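Long-range contacts in ferulic acid esterase, AmCE1/Fae1A (Anaeromyces mucronatus, PDB 5CXU), which probably hydrolyses the ester bonds that link ferulic acid to plant cell-wall polysaccharides, as a feruloyl esterase of the alpha/beta-hydrolase clan: residues A[7-12]-A[247-252]; A[63-68]-A[117-122]; A[149-154]-A[173-178]. All coordinates share one frame; numbering follows the deposited sequence. Where two conformers were deposited one is given.

Contact 1: residues A[7-12]-A[247-252]; sequences SNTCPD and EVPGAD
The carboxamide of N8 reaches across to the backbone of E247, its ND2 donating a nearly straight hydrogen bond (175° at the hydrogen) to E247 O at 2.8 Å. The donor lies in the plane of the acceptor carbonyl, and E247 O lies only 4° out of the amide plane of N8. Asparagine suits the place because its planar carboxamide can give one N-H of ND2 straight to E247 O and the other, weakly, to water 1, which also accepts from E247 N at 2.9 Å.

E247 and V248 lie on strand 244-248, at one edge of the alpha/beta-hydrolase sheet, and the chain then passes through a type II turn from V248 to A251. G250 provides the positive phi that this turn favours.

Next to the polar pair, N8 CB meets P249 CD at 3.9 Å, and V248 sets both methyls against N8 O, CG1 and CG2 each 3.5 Å away. In T9, chi1 of 57° sets OG1 between the backbone N and the carbonyl carbon, so CG2 is the branch that faces P249 CD. V248 is hydrogen-bonded through its backbone to C218 and T220, while S7 O accepts from N264 ND2 on helix 255-268.

Contact 2: residues A[63-68]-A[117-122]; sequences HGLMSY and EYYKGY
Y122 points its phenol end into the bend of the 63-68 loop, where OH lies 3.1 Å from G64 O and 3.3 Å from H63 ND1. The rings of H63 and Y122 are almost perpendicular, their planes at 84° and their centroids 5.9 Å apart, and the hydroxyl arrives at the edge of the imidazole near its plane. H63 O in turn sits at the edge of the phenol ring, beside CE2. The imidazole is held by its own loop: ND1 donates to G64 O at 2.7 Å, and CG is placed between the backbone N and the carbonyl carbon (chi1 63°), which brings ND1 round to G64 O. Y68 CA lies over one face of that ring, toward its rim.

L65 reaches in among the tyrosines of helix 116-123. Its CD1 approaches the edge of the Y118 ring, 3.9 Å from CE2, and also touches CZ of Y122, while Y119 lies a little farther off. The side chains of L65 and Y118 run past each other in opposite directions. CD2 adds a second, looser touch on Y118, so the fork of leucine suits a place between tyrosines. Y118 also stacks on Y102, and Y122 packs against M157 and T161 of helix 157-168. Farther along the loop, water 2 lies between two hydroxyls, 2.6 Å from Y118 OH and 2.8 Å from Y68 OH.

This loop follows strand 58-62, the position that in alpha/beta-hydrolases commonly carries part of the oxyanion hole. Tyrosine combines an apolar ring for L65 with a polar end for the loop backbone; the buried G64 O has its donor in H63 ND1, and Y122 OH may add a weak bond to it.

Contact 3: residues A[149-154]-A[173-178]; sequences NTALCG and IGYVGA
The ring of Y175 has T150 O in its plane at one edge, 3.8 Å from CD1, and F270 packs against it edge-to-face. Beside the ring, A151 CB meets Y175 CB at 3.7 Å, the small methyl allowing the neighbouring tyrosine to lie close. CG of Y175 is anti to its carbonyl carbon (chi1 -57°), which turns the ring back toward T150. That same T150 O accepts from G174 N at 3.0 Å and, weakly, from Y175 N.

Strands 150-154 and 175-178 are parallel neighbours, their axes 4.6 Å apart and 7° from aligned, joined through helix 157-168 in a beta-alpha-beta crossover of the alpha/beta-hydrolase core. Strand 150-155 leads into a probable nucleophile elbow beginning at G154. The ladder continues with L152 N to Y175 O at 2.8 Å, G177 N to L152 O at 2.9 Å, and a weak bond from G154 N to G177 O.

A151, C153 and Y175 face helix 255-268, where F265 touches all three. On the opposite face, L152 CB rests on I173 CG2 at 3.8 Å, and L152 and V176 pack on helix 157-168. Lacking a side chain, G177 lets C153 CB come within 3.2 Å of G177 O.

How the contacts relate
Contacts 1 and 3 both belong to the one mixed sheet: contact 3 pairs two of its central strands, while contact 1 joins the N-terminal segment to the edge strand 244-248. Their centres are 20 Å apart. Contact 2 lies at the loop after strand 58-62, which neighbours strand 150-155, and approaches contact 3 to about 5 Å between nearest atoms, although their centres are 18 Å apart. Contacts 1 and 2 are 25 Å apart between centres. A probable catalytic triad of S156, D222 and H253 would lie among these regions: S156 comes two residues after G154 of contact 3, H253 follows D252 of contact 1, and G64 of contact 2 lies near the triad without touching it.

Contact 1: residues A[7-12]-A[247-252]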
loop_
_atom_site.group_PDB
_atom_site.type_symbol
_atom_site.label_atom_id
_atom_site.label_comp_id
_atom_site.label_asym_id
_atom_site.label_seq_id
_atom_site.Cartn_x
_atom_site.Cartn_y
_atom_site.Cartn_z
ATOM N N SER A 7 -5.087 16.981 -1.135
ATOM C CA SER A 7 -6.319 17.223 -0.338
ATOM C C SER A 7 -6.133 16.582 1.003
ATOM O O SER A 7 -5.887 15.375 1.085
ATOM C CB SER A 7 -7.582 16.655 -1.001
ATOM O OG SER A 7 -7.846 17.316 -2.227
ATOM N N ASN A 8 -6.290 17.356 2.077
ATOM C CA ASN A 8 -6.145 16.772 3.393
ATOM C C ASN A 8 -7.265 15.817 3.733
ATOM O O ASN A 8 -7.063 14.951 4.584
ATOM C CB ASN A 8 -6.101 17.883 4.470
ATOM C CG ASN A 8 -4.849 18.723 4.380
ATOM O OD1 ASN A 8 -4.808 19.674 3.603
ATOM N ND2 ASN A 8 -3.818 18.365 5.129
ATOM N N THR A 9 -8.438 16.026 3.149
ATOM C CA THR A 9 -9.603 15.134 3.323
ATOM C C THR A 9 -10.079 14.643 1.942
ATOM O O THR A 9 -9.979 15.351 0.920
ATOM C CB THR A 9 -10.739 15.859 4.071
ATOM O OG1 THR A 9 -11.089 17.055 3.351
ATOM C CG2 THR A 9 -10.267 16.249 5.472
ATOM N N CYS A 10 -10.530 13.393 1.882
ATOM C CA CYS A 10 -11.037 12.836 0.647
ATOM C C CYS A 10 -12.497 13.240 0.435
ATOM O O CYS A 10 -13.332 12.963 1.281
ATOM C CB CYS A 10 -10.949 11.302 0.688
ATOM S SG CYS A 10 -11.498 10.554 -0.849
ATOM N N PRO A 11 -12.814 13.881 -0.709
ATOM C CA PRO A 11 -14.215 14.205 -0.998
ATOM C C PRO A 11 -15.070 12.947 -1.070
ATOM O O PRO A 11 -14.618 11.952 -1.642
ATOM C CB PRO A 11 -14.164 14.908 -2.384
ATOM C CG PRO A 11 -12.693 15.357 -2.526
ATOM C CD PRO A 11 -11.899 14.306 -1.781
ATOM N N ASP A 12 -16.295 13.009 -0.544
ATOM C CA ASP A 12 -17.133 11.822 -0.527
ATOM C C ASP A 12 -17.391 11.269 -1.930
ATOM O O ASP A 12 -17.396 10.033 -2.129
ATOM C CB ASP A 12 -18.443 12.120 0.185
ATOM C CG ASP A 12 -18.297 12.095 1.691
ATOM O OD1 ASP A 12 -17.294 11.534 2.194
ATOM O OD2 ASP A 12 -19.216 12.600 2.370
ATOM N N GLU A 247 -1.445 15.566 6.824
ATOM C CA GLU A 247 -2.234 15.092 7.933
ATOM C C GLU A 247 -3.703 15.288 7.663
ATOM O O GLU A 247 -4.116 16.250 6.999
ATOM C CB GLU A 247 -1.815 15.807 9.212
ATOM C CG GLU A 247 -0.406 15.435 9.613
ATOM C CD GLU A 247 0.017 16.140 10.863
ATOM O OE1 GLU A 247 0.275 17.368 10.789
ATOM O OE2 GLU A 247 0.060 15.473 11.930
ATOM N N VAL A 248 -4.504 14.394 8.236
ATOM C CA VAL A 248 -5.934 14.435 8.022
ATOM C C VAL A 248 -6.560 14.991 9.318
ATOM O O VAL A 248 -6.574 14.308 10.323
ATOM C CB VAL A 248 -6.491 13.018 7.715
ATOM C CG1 VAL A 248 -7.966 13.100 7.362
ATOM C CG2 VAL A 248 -5.705 12.417 6.548
ATOM N N PRO A 249 -7.032 16.228 9.313
ATOM C CA PRO A 249 -7.389 16.927 10.566
ATOM C C PRO A 249 -8.500 16.242 11.339
ATOM O O PRO A 249 -9.569 15.977 10.773
ATOM C CB PRO A 249 -7.851 18.330 10.107
ATOM C CG PRO A 249 -8.097 18.169 8.566
ATOM C CD PRO A 249 -7.182 17.078 8.103
ATOM N N GLY A 250 -8.210 15.912 12.597
ATOM C CA GLY A 250 -9.225 15.306 13.452
ATOM C C GLY A 250 -9.389 13.801 13.287
ATOM O O GLY A 250 -10.048 13.194 14.137
ATOM N N ALA A 251 -8.825 13.217 12.238
ATOM C CA ALA A 251 -9.036 11.788 11.980
ATOM C C ALA A 251 -8.217 10.935 12.909
ATOM O O ALA A 251 -7.117 11.297 13.326
ATOM C CB ALA A 251 -8.673 11.435 10.511
ATOM N N ASP A 252 -8.802 9.770 13.210
ATOM C CA ASP A 252 -8.140 8.731 14.006
ATOM C C ASP A 252 -7.576 7.683 13.037
ATOM O O ASP A 252 -7.308 7.970 11.872
ATOM C CB ASP A 252 -9.172 8.167 15.008
ATOM C CG ASP A 252 -8.558 7.562 16.286
ATOM O OD1 ASP A 252 -7.589 6.775 16.230
ATOM O OD2 ASP A 252 -9.101 7.812 17.396
HETATM O O HOH W 1 -0.968 18.372 6.227
#

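Contact 2: residues A[63-68]-A[117-122]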
loop_
_atom_site.group_PDB
_atom_site.type_symbol
_atom_site.label_atom_id
_atom_site.label_comp_id
_atom_site.label_asym_id
_atom_site.label_seq_id
_atom_site.Cartn_x
_atom_site.Cartn_y
_atom_site.Cartn_z
ATOM N N HIS A 63 -3.053 -4.605 3.733
ATOM C CA HIS A 63 -3.804 -4.420 4.948
ATOM C C HIS A 63 -2.891 -4.357 6.181
ATOM O O HIS A 63 -1.727 -4.764 6.125
ATOM C CB HIS A 63 -4.828 -5.562 5.137
ATOM C CG HIS A 63 -4.208 -6.936 5.292
ATOM N ND1 HIS A 63 -3.648 -7.366 6.479
ATOM C CD2 HIS A 63 -4.034 -7.951 4.399
ATOM C CE1 HIS A 63 -3.173 -8.600 6.322
ATOM N NE2 HIS A 63 -3.399 -8.974 5.072
ATOM N N GLY A 64 -3.470 -3.898 7.306
ATOM C CA GLY A 64 -2.863 -4.019 8.626
ATOM C C GLY A 64 -3.567 -5.130 9.413
ATOM O O GLY A 64 -4.158 -6.060 8.842
ATOM N N LEU A 65 -3.528 -5.019 10.739
ATOM C CA LEU A 65 -4.172 -6.056 11.592
ATOM C C LEU A 65 -5.685 -5.845 11.525
ATOM O O LEU A 65 -6.259 -5.049 12.275
ATOM C CB LEU A 65 -3.644 -6.002 13.026
ATOM C CG LEU A 65 -2.393 -6.868 13.221
ATOM C CD1 LEU A 65 -1.133 -6.322 12.447
ATOM C CD2 LEU A 65 -2.074 -7.049 14.719
ATOM N N MET A 66 -6.316 -6.563 10.585
ATOM C CA MET A 66 -7.725 -6.350 10.246
ATOM C C MET A 66 -8.351 -7.722 9.959
ATOM O O MET A 66 -8.625 -8.459 10.890
ATOM C CB MET A 66 -7.878 -5.401 9.034
ATOM C CG MET A 66 -7.422 -3.955 9.271
ATOM S SD MET A 66 -7.000 -3.108 7.705
ATOM C CE MET A 66 -8.205 -1.771 7.729
ATOM N N SER A 67 -8.529 -8.039 8.667
ATOM C CA SER A 67 -9.137 -9.340 8.311
ATOM C C SER A 67 -8.583 -9.896 6.985
ATOM O O SER A 67 -9.342 -10.370 6.134
ATOM C CB SER A 67 -10.661 -9.229 8.214
ATOM O OG SER A 67 -11.041 -8.126 7.377
ATOM N N TYR A 68 -7.267 -9.830 6.858
ATOM C CA TYR A 68 -6.504 -10.395 5.744
ATOM C C TYR A 68 -6.934 -9.821 4.387
ATOM O O TYR A 68 -7.190 -8.618 4.297
ATOM C CB TYR A 68 -6.592 -11.929 5.798
ATOM C CG TYR A 68 -6.197 -12.412 7.183
ATOM C CD1 TYR A 68 -4.854 -12.541 7.527
ATOM C CD2 TYR A 68 -7.169 -12.721 8.154
ATOM C CE1 TYR A 68 -4.463 -12.973 8.766
ATOM C CE2 TYR A 68 -6.796 -13.141 9.413
ATOM C CZ TYR A 68 -5.446 -13.249 9.729
ATOM O OH TYR A 68 -5.038 -13.702 10.980
ATOM N N GLU A 117 7.211 -9.938 17.321
ATOM C CA GLU A 117 7.172 -11.349 16.931
ATOM C C GLU A 117 6.132 -11.648 15.855
ATOM O O GLU A 117 6.399 -12.384 14.896
ATOM C CB GLU A 117 6.921 -12.252 18.144
ATOM C CG GLU A 117 8.072 -12.204 19.138
ATOM C CD GLU A 117 9.412 -12.550 18.483
ATOM O OE1 GLU A 117 9.456 -13.506 17.665
ATOM O OE2 GLU A 117 10.405 -11.830 18.749
ATOM N N TYR A 118 4.949 -11.074 16.010
ATOM C CA TYR A 118 3.963 -11.208 14.969
ATOM C C TYR A 118 4.409 -10.359 13.754
ATOM O O TYR A 118 4.224 -10.749 12.591
ATOM C CB TYR A 118 2.568 -10.758 15.486
ATOM C CG TYR A 118 1.504 -10.938 14.442
ATOM C CD1 TYR A 118 1.101 -12.207 14.056
ATOM C CD2 TYR A 118 0.906 -9.850 13.817
ATOM C CE1 TYR A 118 0.163 -12.393 13.079
ATOM C CE2 TYR A 118 -0.045 -10.036 12.848
ATOM C CZ TYR A 118 -0.425 -11.330 12.479
ATOM O OH TYR A 118 -1.352 -11.528 11.494
ATOM N N TYR A 119 4.977 -9.187 14.017
ATOM C CA TYR A 119 5.333 -8.316 12.900
ATOM C C TYR A 119 6.367 -8.970 11.972
ATOM O O TYR A 119 6.478 -8.582 10.822
ATOM C CB TYR A 119 5.859 -6.970 13.423
ATOM C CG TYR A 119 4.840 -6.087 14.144
ATOM C CD1 TYR A 119 3.456 -6.342 14.060
ATOM C CD2 TYR A 119 5.244 -5.002 14.872
ATOM C CE1 TYR A 119 2.514 -5.532 14.713
ATOM C CE2 TYR A 119 4.321 -4.174 15.518
ATOM C CZ TYR A 119 2.959 -4.433 15.427
ATOM O OH TYR A 119 2.066 -3.609 16.082
ATOM N N LYS A 120 7.126 -9.955 12.459
ATOM C CA LYS A 120 8.107 -10.632 11.567
ATOM C C LYS A 120 7.455 -11.228 10.322
ATOM O O LYS A 120 8.069 -11.280 9.252
ATOM C CB LYS A 120 8.871 -11.746 12.320
ATOM C CG LYS A 120 9.779 -11.183 13.418
ATOM C CD LYS A 120 10.929 -12.137 13.768
ATOM C CE LYS A 120 11.976 -11.461 14.669
ATOM N NZ LYS A 120 13.223 -12.284 14.866
ATOM N N GLY A 121 6.221 -11.699 10.437
ATOM C CA GLY A 121 5.550 -12.230 9.268
ATOM C C GLY A 121 5.186 -11.152 8.247
ATOM O O GLY A 121 5.131 -11.430 7.037
ATOM N N TYR A 122 4.916 -9.941 8.722
ATOM C CA TYR A 122 4.749 -8.823 7.798
ATOM C C TYR A 122 6.104 -8.481 7.168
ATOM O O TYR A 122 6.175 -8.202 5.960
ATOM C CB TYR A 122 4.172 -7.580 8.517
ATOM C CG TYR A 122 2.686 -7.571 8.611
ATOM C CD1 TYR A 122 2.012 -8.450 9.470
ATOM C CD2 TYR A 122 1.924 -6.652 7.869
ATOM C CE1 TYR A 122 0.612 -8.442 9.555
ATOM C CE2 TYR A 122 0.523 -6.646 7.949
ATOM C CZ TYR A 122 -0.122 -7.536 8.803
ATOM O OH TYR A 122 -1.466 -7.543 8.906
HETATM O O HOH W 2 -2.289 -13.930 11.218
#

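Contact 3: residues A[149-154]-A[173-178]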
loop_
_atom_site.group_PDB
_atom_site.type_symbol
_atom_site.label_atom_id
_atom_site.label_comp_id
_atom_site.label_asym_id
_atom_site.label_seq_id
_atom_site.Cartn_x
_atom_site.Cartn_y
_atom_site.Cartn_z
ATOM N N ASN A 149 5.635 1.017 -13.434
ATOM C CA ASN A 149 4.318 0.448 -13.542
ATOM C C ASN A 149 3.891 -0.329 -12.318
ATOM O O ASN A 149 2.961 -1.134 -12.384
ATOM C CB ASN A 149 4.291 -0.461 -14.757
ATOM C CG ASN A 149 4.562 0.310 -16.013
ATOM O OD1 ASN A 149 3.856 1.273 -16.305
ATOM N ND2 ASN A 149 5.597 -0.079 -16.756
ATOM N N THR A 150 4.576 -0.076 -11.213
ATOM C CA THR A 150 4.354 -0.865 -10.008
ATOM C C THR A 150 4.236 0.042 -8.795
ATOM O O THR A 150 5.171 0.811 -8.478
ATOM C CB THR A 150 5.510 -1.868 -9.805
ATOM O OG1 THR A 150 5.682 -2.596 -11.025
ATOM C CG2 THR A 150 5.207 -2.849 -8.626
ATOM N N ALA A 151 3.110 -0.059 -8.104
ATOM C CA ALA A 151 2.877 0.735 -6.889
ATOM C C ALA A 151 2.592 -0.165 -5.707
ATOM O O ALA A 151 2.065 -1.276 -5.864
ATOM C CB ALA A 151 1.702 1.742 -7.095
ATOM N N LEU A 152 2.992 0.306 -4.535
ATOM C CA LEU A 152 2.790 -0.446 -3.286
ATOM C C LEU A 152 2.307 0.519 -2.222
ATOM O O LEU A 152 2.988 1.491 -1.923
ATOM C CB LEU A 152 4.116 -1.084 -2.875
ATOM C CG LEU A 152 4.101 -1.976 -1.620
ATOM C CD1 LEU A 152 3.256 -3.277 -1.843
ATOM C CD2 LEU A 152 5.561 -2.370 -1.308
ATOM N N CYS A 153 1.154 0.225 -1.622
ATOM C CA CYS A 153 0.657 1.121 -0.572
ATOM C C CYS A 153 -0.038 0.272 0.462
ATOM O O CYS A 153 -0.232 -0.910 0.253
ATOM C CB CYS A 153 -0.272 2.189 -1.139
ATOM S SG CYS A 153 -1.714 1.617 -2.036
ATOM N N GLY A 154 -0.398 0.871 1.594
ATOM C CA GLY A 154 -0.966 0.034 2.638
ATOM C C GLY A 154 -1.389 0.912 3.795
ATOM O O GLY A 154 -1.161 2.140 3.840
ATOM N N ILE A 173 9.855 -1.040 -7.121
ATOM C CA ILE A 173 8.647 -0.308 -6.725
ATOM C C ILE A 173 8.793 1.187 -7.093
ATOM O O ILE A 173 9.694 1.838 -6.566
ATOM C CB ILE A 173 8.390 -0.409 -5.199
ATOM C CG1 ILE A 173 8.426 -1.869 -4.687
ATOM C CG2 ILE A 173 7.103 0.288 -4.867
ATOM C CD1 ILE A 173 7.414 -2.775 -5.319
ATOM N N GLY A 174 7.968 1.715 -7.999
ATOM C CA GLY A 174 8.104 3.131 -8.353
ATOM C C GLY A 174 7.317 4.063 -7.457
ATOM O O GLY A 174 7.679 5.224 -7.306
ATOM N N TYR A 175 6.218 3.565 -6.916
ATOM C CA TYR A 175 5.288 4.427 -6.169
ATOM C C TYR A 175 4.987 3.794 -4.818
ATOM O O TYR A 175 4.601 2.624 -4.765
ATOM C CB TYR A 175 3.972 4.623 -6.944
ATOM C CG TYR A 175 4.179 5.210 -8.326
ATOM C CD1 TYR A 175 4.522 4.400 -9.426
ATOM C CD2 TYR A 175 4.050 6.562 -8.528
ATOM C CE1 TYR A 175 4.727 4.989 -10.700
ATOM C CE2 TYR A 175 4.239 7.160 -9.780
ATOM C CZ TYR A 175 4.558 6.375 -10.862
ATOM O OH TYR A 175 4.755 7.014 -12.084
ATOM N N VAL A 176 5.183 4.552 -3.739
ATOM C CA VAL A 176 5.058 4.029 -2.364
ATOM C C VAL A 176 4.094 4.896 -1.574
ATOM O O VAL A 176 4.291 6.102 -1.524
ATOM C CB VAL A 176 6.422 4.059 -1.641
ATOM C CG1 VAL A 176 6.314 3.517 -0.195
ATOM C CG2 VAL A 176 7.478 3.301 -2.458
ATOM N N GLY A 177 3.093 4.268 -0.975
ATOM C CA GLY A 177 2.047 4.988 -0.268
ATOM C C GLY A 177 1.857 4.389 1.123
ATOM O O GLY A 177 1.643 3.202 1.270
ATOM N N ALA A 178 1.949 5.212 2.153
ATOM C CA ALA A 178 1.917 4.681 3.527
ATOM C C ALA A 178 0.851 5.477 4.279
ATOM O O ALA A 178 1.039 6.646 4.594
ATOM C CB ALA A 178 3.260 4.840 4.206
#